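Long-range contact in exotoxin 6 (Staphylococcus aureus subsp. aureus Mu50, PDB 4ZYS), which probably binds sugars and, as a staphylococcal superantigen-like exotoxin, probably interferes with host immune defences: residues V71-E76 with N84-G89. Numbering follows the deposited sequence. Where two conformers were deposited one is given.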
ATOM      1  N   VAL A  71      -6.499   2.019   8.560  1.00 16.79           N
ATOM      2  CA  VAL A  71      -5.128   1.539   8.641  1.00 15.10           C
ATOM      3  C   VAL A  71      -4.979   0.310   7.771  1.00 19.76           C
ATOM      4  O   VAL A  71      -5.909  -0.484   7.635  1.00 19.89           O
ATOM      5  CB  VAL A  71      -4.616   1.301  10.103  1.00 18.03           C
ATOM      6  CG1 VAL A  71      -4.712   2.580  10.934  1.00 17.05           C
ATOM      7  CG2 VAL A  71      -5.357   0.151  10.795  1.00 18.15           C
ATOM      8  N   PHE A  72      -3.803   0.215   7.124  1.00 16.64           N
ATOM      9  CA  PHE A  72      -3.325  -0.897   6.314  1.00 15.67           C
ATOM     10  C   PHE A  72      -1.978  -1.253   6.916  1.00 20.87           C
ATOM     11  O   PHE A  72      -1.005  -0.528   6.695  1.00 20.70           O
ATOM     12  CB  PHE A  72      -3.244  -0.508   4.828  1.00 16.98           C
ATOM     13  CG  PHE A  72      -2.967  -1.686   3.927  1.00 18.10           C
ATOM     14  CD1 PHE A  72      -1.660  -2.079   3.649  1.00 19.24           C
ATOM     15  CD2 PHE A  72      -4.017  -2.415   3.365  1.00 21.09           C
ATOM     16  CE1 PHE A  72      -1.397  -3.195   2.844  1.00 21.43           C
ATOM     17  CE2 PHE A  72      -3.757  -3.512   2.526  1.00 24.55           C
ATOM     18  CZ  PHE A  72      -2.444  -3.884   2.255  1.00 22.50           C
ATOM     19  N   ILE A  73      -1.947  -2.293   7.770  1.00 17.60           N
ATOM     20  CA  ILE A  73      -0.778  -2.686   8.560  1.00 18.11           C
ATOM     21  C   ILE A  73      -0.146  -3.979   8.033  1.00 24.00           C
ATOM     22  O   ILE A  73      -0.791  -5.023   7.920  1.00 23.73           O
ATOM     23  CB  ILE A  73      -1.179  -2.811  10.082  1.00 21.38           C
ATOM     24  CG1 ILE A  73      -1.651  -1.443  10.665  1.00 20.90           C
ATOM     25  CG2 ILE A  73      -0.084  -3.470  10.975  1.00 20.87           C
ATOM     26  CD1 ILE A  73      -2.544  -1.568  11.899  1.00 17.61           C
ATOM     27  N   LEU A  74       1.146  -3.891   7.780  1.00 21.51           N
ATOM     28  CA  LEU A  74       2.033  -4.969   7.381  1.00 21.20           C
ATOM     29  C   LEU A  74       3.232  -4.953   8.353  1.00 23.33           C
ATOM     30  O   LEU A  74       3.945  -3.959   8.446  1.00 21.98           O
ATOM     31  CB  LEU A  74       2.457  -4.786   5.903  1.00 20.85           C
ATOM     32  CG  LEU A  74       3.319  -5.889   5.269  1.00 25.63           C
ATOM     33  CD1 LEU A  74       3.195  -5.832   3.779  1.00 25.40           C
ATOM     34  CD2 LEU A  74       4.794  -5.690   5.610  1.00 29.26           C
ATOM     35  N   ARG A  75       3.443  -6.060   9.071  1.00 22.58           N
ATOM     36  CA  ARG A  75       4.557  -6.229  10.015  1.00 23.23           C
ATOM     37  C   ARG A  75       5.884  -6.129   9.311  1.00 28.64           C
ATOM     38  O   ARG A  75       6.185  -6.965   8.456  1.00 28.91           O
ATOM     39  CB  ARG A  75       4.513  -7.610  10.681  1.00 23.68           C
ATOM     40  CG  ARG A  75       3.884  -7.690  12.013  1.00 28.81           C
ATOM     41  CD  ARG A  75       3.872  -9.133  12.471  1.00 29.80           C
ATOM     42  NE  ARG A  75       5.079  -9.576  13.194  1.00 36.63           N
ATOM     43  CZ  ARG A  75       5.264  -9.457  14.512  1.00 43.87           C
ATOM     44  NH1 ARG A  75       4.375  -8.820  15.261  1.00 27.65           N
ATOM     45  NH2 ARG A  75       6.360  -9.938  15.080  1.00 30.72           N
ATOM     46  N   GLU A  76       6.681  -5.135   9.649  1.00 25.56           N
ATOM     47  CA  GLU A  76       8.031  -5.066   9.086  1.00 26.72           C
ATOM     48  C   GLU A  76       8.934  -6.039   9.855  1.00 32.65           C
ATOM     49  O   GLU A  76       8.761  -6.220  11.073  1.00 32.11           O
ATOM     50  CB  GLU A  76       8.601  -3.641   9.159  1.00 28.09           C
ATOM     51  CG  GLU A  76       7.939  -2.650   8.211  1.00 34.25           C
ATOM     52  CD  GLU A  76       8.178  -2.846   6.726  1.00 33.08           C
ATOM     53  OE1 GLU A  76       9.336  -3.095   6.324  1.00 33.94           O
ATOM     54  OE2 GLU A  76       7.215  -2.655   5.954  1.00 26.50           O
ATOM     55  N   ASN A  84       3.384  -4.929  16.484  1.00 21.56           N
ATOM     56  CA  ASN A  84       3.641  -4.775  15.058  1.00 21.30           C
ATOM     57  C   ASN A  84       4.211  -3.416  14.762  1.00 25.69           C
ATOM     58  O   ASN A  84       3.721  -2.407  15.285  1.00 25.24           O
ATOM     59  CB  ASN A  84       2.385  -4.930  14.229  1.00 22.13           C
ATOM     60  CG  ASN A  84       1.564  -6.148  14.468  1.00 35.77           C
ATOM     61  OD1 ASN A  84       2.078  -7.270  14.617  1.00 31.80           O
ATOM     62  ND2 ASN A  84       0.252  -5.947  14.378  1.00 25.38           N
ATOM     63  N   TYR A  85       5.249  -3.397  13.928  1.00 21.66           N
ATOM     64  CA  TYR A  85       5.881  -2.165  13.486  0.50 19.94           C
ATOM     65  C   TYR A  85       5.623  -2.067  11.995  1.00 22.99           C
ATOM     66  O   TYR A  85       6.100  -2.893  11.238  1.00 23.49           O
ATOM     67  CB  TYR A  85       7.382  -2.130  13.870  0.50 20.05           C
ATOM     68  CG  TYR A  85       7.609  -2.157  15.368  0.50 19.23           C
ATOM     69  CD1 TYR A  85       7.372  -1.031  16.148  0.50 20.83           C
ATOM     70  CD2 TYR A  85       8.006  -3.323  16.015  0.50 19.09           C
ATOM     71  CE1 TYR A  85       7.522  -1.063  17.532  0.50 19.85           C
ATOM     72  CE2 TYR A  85       8.147  -3.370  17.400  0.50 19.72           C
ATOM     73  CZ  TYR A  85       7.913  -2.233  18.153  0.50 24.58           C
ATOM     74  OH  TYR A  85       8.112  -2.226  19.511  0.50 23.13           O
ATOM     75  N   SER A  86       4.802  -1.117  11.596  1.00 19.07           N
ATOM     76  CA  SER A  86       4.421  -0.936  10.215  1.00 17.30           C
ATOM     77  C   SER A  86       4.795   0.474   9.756  1.00 21.73           C
ATOM     78  O   SER A  86       5.091   1.322  10.590  1.00 21.09           O
ATOM     79  CB  SER A  86       2.932  -1.220  10.043  1.00 19.09           C
ATOM     80  OG  SER A  86       2.586  -1.318   8.669  1.00 22.81           O
ATOM     81  N   ILE A  87       4.865   0.699   8.422  1.00 18.43           N
ATOM     82  CA  ILE A  87       5.233   1.999   7.851  1.00 17.78           C
ATOM     83  C   ILE A  87       4.123   2.484   6.937  1.00 21.27           C
ATOM     84  O   ILE A  87       3.771   1.758   6.008  1.00 21.60           O
ATOM     85  CB  ILE A  87       6.592   1.901   7.081  1.00 20.41           C
ATOM     86  CG1 ILE A  87       7.703   1.329   7.994  1.00 20.55           C
ATOM     87  CG2 ILE A  87       6.983   3.264   6.468  1.00 19.64           C
ATOM     88  CD1 ILE A  87       8.943   0.875   7.280  1.00 25.07           C
ATOM     89  N   GLY A  88       3.643   3.715   7.159  1.00 17.37           N
ATOM     90  CA  GLY A  88       2.595   4.348   6.359  1.00 16.72           C
ATOM     91  C   GLY A  88       1.260   3.638   6.435  1.00 20.33           C
ATOM     92  O   GLY A  88       0.905   3.073   7.477  1.00 18.03           O
ATOM     93  N   GLY A  89       0.529   3.668   5.329  1.00 18.35           N
ATOM     94  CA  GLY A  89      -0.785   3.045   5.199  1.00 17.14           C
ATOM     95  C   GLY A  89      -1.866   3.588   6.111  1.00 19.27           C
ATOM     96  O   GLY A  89      -2.846   2.879   6.394  1.00 18.41           O
TER
HETATM   97  O   HOH W   1       0.709   0.552   8.513  1.00 20.50           O
HETATM   98  O   HOH W   2       4.893  -1.882   7.051  1.00 11.31           O
HETATM   99  O   HOH W   3       6.572  -5.936  13.146  1.00 16.77           O
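E76 and Y85 join the two arms of a beta hairpin through a nearly straight bond from E76 N to Y85 O, 2.8 Å long. The E76 CB lies 3.3 Å from Y85 O, and CG and CD each come 3.8 Å from I87 CD1, the two chains crossing at about a right angle. The bend at chi2 (-69°) swings CD round, and at the tip OE2 takes a bond from water 2 and another from the Y16 hydroxyl, while OE1 makes long, weak ion pairs with K174 and K177. A glutamate suits the place: its CG methylene packs on isoleucine while its carboxylate reaches polar partners.

Water 2 also donates to L74 O and accepts from I87 N, bridging the diverging strands. S86 does similar work with a short side chain: its OG, anti to the backbone N (chi1 -168°), accepts from L74 N at 3.1 Å and meets water 1, which donates to F72 O and G88 O. Beyond it, G89 O receives F72 N; G88 and G89 take positive phi, which most residues avoid, and a CB on G89 would hit F72 O. Toward the turn, R75 NH1 donates to N84 OD1 at 2.8 Å, in both groups' planes although these stand 89° apart.

Within the OB-fold domain the hairpin lies between strands 21-24 and 47-52, with helix 130-145 against F72, L74 and S86.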